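Local coordinates for putative retaining b-glycosidase (Saccharophagus degradans, PDB 5A95), which probably hydrolyses mixed-linkage beta-1,3-1,4-glucans as a retaining glycoside hydrolase of family 5, at residues Y136-L147 against T180-T191. The protein carries 1 engineered substitution. Residues are numbered along the deposited sequence; the frame is centred on the assembly and turned at random.
With MG (magnesium ion), chain G; BGC (beta-D-glucopyranose), chain D.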
ATOM      1  N   TYR A 136      26.420  18.905  13.840  1.00  8.79           N
ATOM      2  CA  TYR A 136      25.092  18.305  13.918  1.00  8.14           C
ATOM      3  C   TYR A 136      24.624  17.732  12.578  1.00  8.12           C
ATOM      4  O   TYR A 136      25.117  18.136  11.533  1.00  9.67           O
ATOM      5  CB  TYR A 136      24.093  19.370  14.366  1.00  8.32           C
ATOM      6  CG  TYR A 136      24.326  19.824  15.788  1.00  9.16           C
ATOM      7  CD1 TYR A 136      23.749  19.140  16.843  1.00  8.22           C
ATOM      8  CD2 TYR A 136      25.155  20.916  16.077  1.00  9.23           C
ATOM      9  CE1 TYR A 136      23.967  19.518  18.155  1.00  8.48           C
ATOM     10  CE2 TYR A 136      25.401  21.291  17.392  1.00 10.44           C
ATOM     11  CZ  TYR A 136      24.798  20.608  18.424  1.00 10.27           C
ATOM     12  OH  TYR A 136      25.005  21.015  19.714  1.00 10.84           O
ATOM     13  N   LEU A 137      23.684  16.793  12.635  1.00  7.86           N
ATOM     14  CA  LEU A 137      23.114  16.203  11.440  1.00  7.79           C
ATOM     15  C   LEU A 137      21.653  16.581  11.284  1.00  7.32           C
ATOM     16  O   LEU A 137      20.888  16.581  12.247  1.00  7.73           O
ATOM     17  CB  LEU A 137      23.223  14.678  11.493  1.00  8.58           C
ATOM     18  CG  LEU A 137      24.660  14.154  11.503  1.00  9.55           C
ATOM     19  CD1 LEU A 137      24.641  12.664  11.806  1.00 10.77           C
ATOM     20  CD2 LEU A 137      25.347  14.409  10.168  1.00 10.71           C
ATOM     21  N   ILE A 138      21.277  16.819  10.031  1.00  7.27           N
ATOM     22  CA  ILE A 138      19.893  16.836   9.583  1.00  7.32           C
ATOM     23  C   ILE A 138      19.688  15.555   8.781  1.00  6.77           C
ATOM     24  O   ILE A 138      20.385  15.339   7.793  1.00  7.08           O
ATOM     25  CB  ILE A 138      19.596  18.066   8.712  1.00  7.52           C
ATOM     26  CG1 ILE A 138      19.827  19.371   9.492  1.00  7.90           C
ATOM     27  CG2 ILE A 138      18.178  17.968   8.135  1.00  7.64           C
ATOM     28  CD1 ILE A 138      19.611  20.612   8.672  1.00  8.96           C
ATOM     29  N   LEU A 139      18.733  14.716   9.186  1.00  6.44           N
ATOM     30  CA  LEU A 139      18.413  13.533   8.426  1.00  6.58           C
ATOM     31  C   LEU A 139      17.203  13.844   7.574  1.00  6.55           C
ATOM     32  O   LEU A 139      16.148  14.233   8.086  1.00  6.69           O
ATOM     33  CB  LEU A 139      18.132  12.341   9.339  1.00  7.19           C
ATOM     34  CG  LEU A 139      19.265  11.956  10.284  1.00  8.40           C
ATOM     35  CD1 LEU A 139      18.903  10.719  11.100  1.00  9.09           C
ATOM     36  CD2 LEU A 139      20.593  11.770   9.564  1.00  8.70           C
ATOM     37  N   ASP A 140      17.379  13.686   6.265  1.00  6.62           N
ATOM     38  CA  ASP A 140      16.401  14.088   5.254  1.00  5.83           C
ATOM     39  C   ASP A 140      15.915  12.847   4.513  1.00  5.49           C
ATOM     40  O   ASP A 140      16.691  12.128   3.895  1.00  6.96           O
ATOM     41  CB  ASP A 140      17.099  15.096   4.328  1.00  6.71           C
ATOM     42  CG  ASP A 140      16.546  15.162   2.928  1.00  7.11           C
ATOM     43  OD1 ASP A 140      15.349  14.977   2.699  1.00  7.66           O
ATOM     44  OD2 ASP A 140      17.371  15.406   2.009  1.00  7.05           O
ATOM     45  N   TRP A 141      14.618  12.561   4.633  1.00  5.25           N
ATOM     46  CA  TRP A 141      14.021  11.505   3.829  1.00  5.91           C
ATOM     47  C   TRP A 141      13.781  12.100   2.433  1.00  5.17           C
ATOM     48  O   TRP A 141      12.857  12.900   2.196  1.00  5.67           O
ATOM     49  CB  TRP A 141      12.743  11.032   4.503  1.00  5.99           C
ATOM     50  CG  TRP A 141      12.028   9.878   3.820  1.00  5.44           C
ATOM     51  CD1 TRP A 141      10.728   9.883   3.380  1.00  5.90           C
ATOM     52  CD2 TRP A 141      12.534   8.563   3.557  1.00  5.88           C
ATOM     53  NE1 TRP A 141      10.398   8.662   2.861  1.00  6.30           N
ATOM     54  CE2 TRP A 141      11.485   7.834   2.961  1.00  6.05           C
ATOM     55  CE3 TRP A 141      13.761   7.914   3.770  1.00  6.15           C
ATOM     56  CZ2 TRP A 141      11.619   6.487   2.600  1.00  6.58           C
ATOM     57  CZ3 TRP A 141      13.887   6.568   3.400  1.00  6.53           C
ATOM     58  CH2 TRP A 141      12.839   5.882   2.806  1.00  6.99           C
ATOM     59  N   HIS A 142      14.689  11.761   1.543  1.00  5.23           N
ATOM     60  CA  HIS A 142      14.900  12.555   0.340  1.00  6.17           C
ATOM     61  C   HIS A 142      14.080  12.013  -0.830  1.00  5.29           C
ATOM     62  O   HIS A 142      14.583  11.341  -1.734  1.00  6.46           O
ATOM     63  CB  HIS A 142      16.376  12.645   0.009  1.00  6.09           C
ATOM     64  CG  HIS A 142      16.705  13.731  -0.942  1.00  6.22           C
ATOM     65  ND1 HIS A 142      16.951  15.016  -0.540  1.00  6.71           N
ATOM     66  CD2 HIS A 142      16.799  13.732  -2.291  1.00  7.87           C
ATOM     67  CE1 HIS A 142      17.215  15.755  -1.598  1.00  7.32           C
ATOM     68  NE2 HIS A 142      17.130  15.001  -2.674  1.00  6.56           N
ATOM     69  N   SER A 143      12.804  12.355  -0.806  1.00  5.15           N
ATOM     70  CA  SER A 143      11.895  12.079  -1.880  1.00  5.64           C
ATOM     71  C   SER A 143      11.399  13.403  -2.472  1.00  5.40           C
ATOM     72  O   SER A 143      11.551  14.480  -1.889  1.00  6.35           O
ATOM     73  CB  SER A 143      10.748  11.199  -1.381  1.00  6.91           C
ATOM     74  OG  SER A 143       9.838  10.884  -2.429  1.00  6.62           O
ATOM     75  N   ILE A 144      10.838  13.311  -3.673  1.00  5.75           N
ATOM     76  CA  ILE A 144      10.329  14.440  -4.446  1.00  6.06           C
ATOM     77  C   ILE A 144       9.034  13.962  -5.068  1.00  5.58           C
ATOM     78  O   ILE A 144       9.058  13.028  -5.897  1.00  6.37           O
ATOM     79  CB  ILE A 144      11.303  14.887  -5.561  1.00  5.81           C
ATOM     80  CG1 ILE A 144      12.686  15.207  -5.000  1.00  6.01           C
ATOM     81  CG2 ILE A 144      10.703  16.094  -6.282  1.00  6.26           C
ATOM     82  CD1 ILE A 144      13.672  15.718  -6.019  1.00  7.36           C
ATOM     83  N   GLY A 145       7.907  14.544  -4.664  1.00  5.80           N
ATOM     84  CA  GLY A 145       6.627  14.141  -5.173  1.00  5.89           C
ATOM     85  C   GLY A 145       5.531  14.299  -4.144  1.00  5.54           C
ATOM     86  O   GLY A 145       5.639  15.154  -3.240  1.00  6.08           O
ATOM     87  N   TYR A 146       4.487  13.487  -4.262  1.00  5.90           N
ATOM     88  CA  TYR A 146       3.285  13.663  -3.465  1.00  5.35           C
ATOM     89  C   TYR A 146       3.003  12.386  -2.709  1.00  5.78           C
ATOM     90  O   TYR A 146       2.450  11.410  -3.244  1.00  6.29           O
ATOM     91  CB  TYR A 146       2.079  14.086  -4.355  1.00  5.27           C
ATOM     92  CG  TYR A 146       0.977  14.743  -3.578  1.00  5.88           C
ATOM     93  CD1 TYR A 146       1.245  15.873  -2.819  1.00  6.76           C
ATOM     94  CD2 TYR A 146      -0.297  14.218  -3.538  1.00  6.28           C
ATOM     95  CE1 TYR A 146       0.280  16.485  -2.059  1.00  7.61           C
ATOM     96  CE2 TYR A 146      -1.285  14.839  -2.782  1.00  6.48           C
ATOM     97  CZ  TYR A 146      -0.979  15.965  -2.036  1.00  6.48           C
ATOM     98  OH  TYR A 146      -1.904  16.623  -1.246  1.00  7.07           O
ATOM     99  N   LEU A 147       3.397  12.399  -1.440  1.00  5.99           N
ATOM    100  CA  LEU A 147       3.297  11.212  -0.630  1.00  5.62           C
ATOM    101  C   LEU A 147       1.860  10.683  -0.490  1.00  5.29           C
ATOM    102  O   LEU A 147       1.642   9.478  -0.522  1.00  6.05           O
ATOM    103  CB  LEU A 147       3.980  11.431   0.728  1.00  6.42           C
ATOM    104  CG  LEU A 147       4.028  10.249   1.667  1.00  6.15           C
ATOM    105  CD1 LEU A 147       4.768   9.067   1.058  1.00  7.25           C
ATOM    106  CD2 LEU A 147       4.672  10.652   2.979  1.00  6.71           C
ATOM    107  N   THR A 180      23.494  14.867  18.677  1.00  9.20           N
ATOM    108  CA  THR A 180      24.133  15.075  17.378  1.00  8.98           C
ATOM    109  C   THR A 180      23.105  15.091  16.248  1.00  8.23           C
ATOM    110  O   THR A 180      23.279  15.799  15.294  1.00  9.18           O
ATOM    111  CB  THR A 180      25.137  13.947  17.129  1.00  8.96           C
ATOM    112  OG1 THR A 180      25.999  13.848  18.268  1.00 11.11           O
ATOM    113  CG2 THR A 180      25.939  14.155  15.897  1.00  9.59           C
ATOM    114  N   VAL A 181      22.080  14.253  16.385  1.00  8.13           N
ATOM    115  CA  VAL A 181      21.042  14.121  15.376  1.00  8.21           C
ATOM    116  C   VAL A 181      19.944  15.115  15.764  1.00  7.70           C
ATOM    117  O   VAL A 181      19.207  14.887  16.700  1.00  9.00           O
ATOM    118  CB  VAL A 181      20.525  12.684  15.289  1.00  9.42           C
ATOM    119  CG1 VAL A 181      19.462  12.587  14.228  1.00 12.96           C
ATOM    120  CG2 VAL A 181      21.657  11.702  14.962  1.00 10.43           C
ATOM    121  N   ALA A 182      19.886  16.249  15.063  1.00  7.24           N
ATOM    122  CA  ALA A 182      19.109  17.378  15.524  1.00  7.56           C
ATOM    123  C   ALA A 182      17.748  17.507  14.876  1.00  7.24           C
ATOM    124  O   ALA A 182      16.804  17.923  15.529  1.00  8.33           O
ATOM    125  CB  ALA A 182      19.891  18.661  15.358  1.00  8.50           C
ATOM    126  N   VAL A 183      17.657  17.241  13.573  1.00  6.44           N
ATOM    127  CA  VAL A 183      16.478  17.585  12.779  1.00  6.21           C
ATOM    128  C   VAL A 183      16.081  16.383  11.934  1.00  6.02           C
ATOM    129  O   VAL A 183      16.934  15.736  11.290  1.00  6.53           O
ATOM    130  CB  VAL A 183      16.790  18.783  11.854  1.00  6.46           C
ATOM    131  CG1 VAL A 183      15.601  19.134  10.983  1.00  6.77           C
ATOM    132  CG2 VAL A 183      17.240  19.996  12.648  1.00  7.19           C
ATOM    133  N   TYR A 184      14.788  16.070  11.968  1.00  5.91           N
ATOM    134  CA  TYR A 184      14.174  15.023  11.152  1.00  6.31           C
ATOM    135  C   TYR A 184      13.335  15.715  10.086  1.00  5.72           C
ATOM    136  O   TYR A 184      12.263  16.246  10.352  1.00  5.95           O
ATOM    137  CB  TYR A 184      13.298  14.091  11.992  1.00  6.69           C
ATOM    138  CG  TYR A 184      14.045  13.204  12.966  1.00  7.04           C
ATOM    139  CD1 TYR A 184      15.422  13.126  12.985  1.00  7.70           C
ATOM    140  CD2 TYR A 184      13.370  12.388  13.838  1.00  7.82           C
ATOM    141  CE1 TYR A 184      16.087  12.308  13.858  1.00  9.23           C
ATOM    142  CE2 TYR A 184      14.034  11.571  14.737  1.00  7.55           C
ATOM    143  CZ  TYR A 184      15.405  11.551  14.764  1.00  8.08           C
ATOM    144  OH  TYR A 184      16.137  10.767  15.624  1.00  8.50           O
ATOM    145  N   GLU A 185      13.893  15.749   8.869  1.00  5.85           N
ATOM    146  CA  GLU A 185      13.251  16.437   7.730  1.00  5.80           C
ATOM    147  C   GLU A 185      12.382  15.412   7.011  1.00  5.54           C
ATOM    148  O   GLU A 185      12.872  14.566   6.274  1.00  5.88           O
ATOM    149  CB  GLU A 185      14.293  17.061   6.849  1.00  6.24           C
ATOM    150  CG  GLU A 185      13.717  17.827   5.666  1.00  5.96           C
ATOM    151  CD  GLU A 185      14.761  18.671   4.957  1.00  6.47           C
ATOM    152  OE1 GLU A 185      15.949  18.532   5.317  1.00  7.30           O
ATOM    153  OE2 GLU A 185      14.398  19.436   4.028  1.00  6.43           O
ATOM    154  N   LEU A 186      11.089  15.500   7.261  1.00  5.77           N
ATOM    155  CA  LEU A 186      10.140  14.420   7.051  1.00  5.60           C
ATOM    156  C   LEU A 186       9.982  13.974   5.596  1.00  5.57           C
ATOM    157  O   LEU A 186       9.801  12.786   5.344  1.00  5.59           O
ATOM    158  CB  LEU A 186       8.766  14.815   7.595  1.00  5.48           C
ATOM    159  CG  LEU A 186       8.742  15.213   9.085  1.00  5.67           C
ATOM    160  CD1 LEU A 186       7.300  15.507   9.515  1.00  6.68           C
ATOM    161  CD2 LEU A 186       9.377  14.160   9.970  1.00  6.90           C
ATOM    162  N   PHE A 187      10.029  14.939   4.671  1.00  5.22           N
ATOM    163  CA  PHE A 187       9.825  14.654   3.247  1.00  5.07           C
ATOM    164  C   PHE A 187      10.411  15.819   2.461  1.00  4.94           C
ATOM    165  O   PHE A 187       9.810  16.891   2.383  1.00  5.90           O
ATOM    166  CB  PHE A 187       8.347  14.465   2.923  1.00  5.75           C
ATOM    167  CG  PHE A 187       8.114  13.951   1.526  1.00  5.59           C
ATOM    168  CD1 PHE A 187       8.107  14.815   0.449  1.00  5.67           C
ATOM    169  CD2 PHE A 187       7.872  12.609   1.297  1.00  5.57           C
ATOM    170  CE1 PHE A 187       7.896  14.329  -0.843  1.00  5.77           C
ATOM    171  CE2 PHE A 187       7.672  12.128   0.033  1.00  6.15           C
ATOM    172  CZ  PHE A 187       7.687  12.983  -1.037  1.00  6.14           C
ATOM    173  N   ASN A 188      11.582  15.595   1.858  1.00  5.86           N
ATOM    174  CA  ASN A 188      12.379  16.636   1.203  1.00  4.80           C
ATOM    175  C   ASN A 188      11.564  17.669   0.406  1.00  5.91           C
ATOM    176  O   ASN A 188      11.535  18.861   0.722  1.00  5.78           O
ATOM    177  CB  ASN A 188      13.412  15.932   0.347  1.00  5.38           C
ATOM    178  CG  ASN A 188      14.141  16.828  -0.629  1.00  5.77           C
ATOM    179  OD1 ASN A 188      14.726  17.840  -0.286  1.00  6.68           O
ATOM    180  ND2 ASN A 188      14.138  16.402  -1.895  1.00  6.59           N
ATOM    181  N   GLU A 189      10.937  17.234  -0.690  1.00  5.49           N
ATOM    182  CA  GLU A 189      10.317  18.168  -1.636  1.00  5.44           C
ATOM    183  C   GLU A 189       8.927  17.743  -2.060  1.00  4.12           C
ATOM    184  O   GLU A 189       8.758  17.030  -3.081  1.00  5.89           O
ATOM    185  CB  GLU A 189      11.217  18.433  -2.851  1.00  6.05           C
ATOM    186  CG  GLU A 189      12.317  19.431  -2.525  1.00  6.85           C
ATOM    187  CD  GLU A 189      13.230  19.768  -3.669  1.00  7.66           C
ATOM    188  OE1 GLU A 189      13.304  18.979  -4.615  1.00 10.55           O
ATOM    189  OE2 GLU A 189      13.914  20.806  -3.572  1.00  8.08           O
ATOM    190  N   PRO A 190       7.913  18.235  -1.333  1.00  4.68           N
ATOM    191  CA  PRO A 190       6.547  18.033  -1.781  1.00  4.83           C
ATOM    192  C   PRO A 190       6.308  18.751  -3.110  1.00  5.53           C
ATOM    193  O   PRO A 190       6.621  19.931  -3.253  1.00  5.47           O
ATOM    194  CB  PRO A 190       5.726  18.660  -0.665  1.00  5.63           C
ATOM    195  CG  PRO A 190       6.635  18.590   0.533  1.00  5.75           C
ATOM    196  CD  PRO A 190       7.961  18.945  -0.050  1.00  5.30           C
ATOM    197  N   THR A 191       5.714  18.014  -4.060  1.00  5.57           N
ATOM    198  CA  THR A 191       5.305  18.569  -5.333  1.00  6.28           C
ATOM    199  C   THR A 191       4.321  17.635  -6.004  1.00  5.76           C
ATOM    200  O   THR A 191       4.440  16.407  -5.870  1.00  6.24           O
ATOM    201  CB  THR A 191       6.477  18.862  -6.302  1.00  6.83           C
ATOM    202  OG1 THR A 191       5.926  19.368  -7.524  1.00  6.59           O
ATOM    203  CG2 THR A 191       7.308  17.616  -6.601  1.00  7.41           C
TER
HETATM  204 MG    MG G 401      18.479  13.901  18.612  1.00  9.99          MG
HETATM  205  C2  BGC D   1      16.487  17.961  -5.609  1.00 12.97           C
HETATM  206  C3  BGC D   1      17.929  17.465  -5.680  1.00 12.38           C
HETATM  207  C4  BGC D   1      18.541  17.875  -7.025  1.00 11.95           C
HETATM  208  C5  BGC D   1      18.402  19.372  -7.218  1.00 13.86           C
HETATM  209  C6  BGC D   1      19.009  19.850  -8.516  1.00 17.66           C
HETATM  210  C1  BGC D   1      16.295  19.396  -6.092  1.00 14.00           C
HETATM  211  O1  BGC D   1      14.973  19.670  -6.482  1.00 15.06           O
HETATM  212  O2  BGC D   1      15.968  17.779  -4.240  1.00 13.04           O
HETATM  213  O3  BGC D   1      17.912  16.024  -5.430  1.00 10.68           O
HETATM  214  O4  BGC D   1      19.919  17.520  -7.216  1.00 11.57           O
HETATM  215  O5  BGC D   1      17.006  19.643  -7.281  1.00 14.48           O
HETATM  216  O6  BGC D   1      18.618  21.219  -8.631  1.00 24.57           O
HETATM  217  O   HOH W   1      17.948  11.936  17.565  1.00  8.89           O
HETATM  218  O   HOH W   2      17.394  12.934  20.604  1.00  9.95           O
HETATM  219  O   HOH W   3      17.263  15.748  19.440  1.00 10.83           O
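His142 and Asn188 stack where two neighbouring parallel strands of the family 5 (beta/alpha)8 barrel, 136-141 and 181-185, run out into the glycan pocket. Asn188 ND2 lies over one face of the imidazole, toward its rim, 3.2 Å from His142 CE1. Ring and amide planes are only 20° apart. Asn188 CG is anti to the backbone N (chi1 168°), which carries the amide alongside the ring. ND2 also gives hydrogen bonds to Ser143 O, from above the carbonyl plane, and to glucose O2. Asn188 OD1 is hydrogen-bonded to Arg103 NH2, so both ends of the amide are held. Asp140 OD2 uses its syn lone pair to accept from His142 ND1 at 2.6 Å. This fixes the ring's rotation and aims His142 NE2 at glucose O3, 3.0 Å away. Replacing His142 by alanine is likely to leave glucose O3 without this donor, Asp140 OD2 without its imidazole and the Asn188 amide without its stacking partner. On the barrel's outer face, toward helices 116-133 and 161-174, the Leu139 and Val181 side chains cross at about a right angle, Leu139 CD1 3.7 Å from Val181 CG1. Ile144 and Glu189 point the same way into the pocket. Glu189 sits in an Asn-Glu-Pro sequence, consistent with the family 5 acid/base. Glu189 OE2 is hydrogen-bonded to His254 ND1, and Glu189 OE1 accepts from glucose O1 at 2.6 Å.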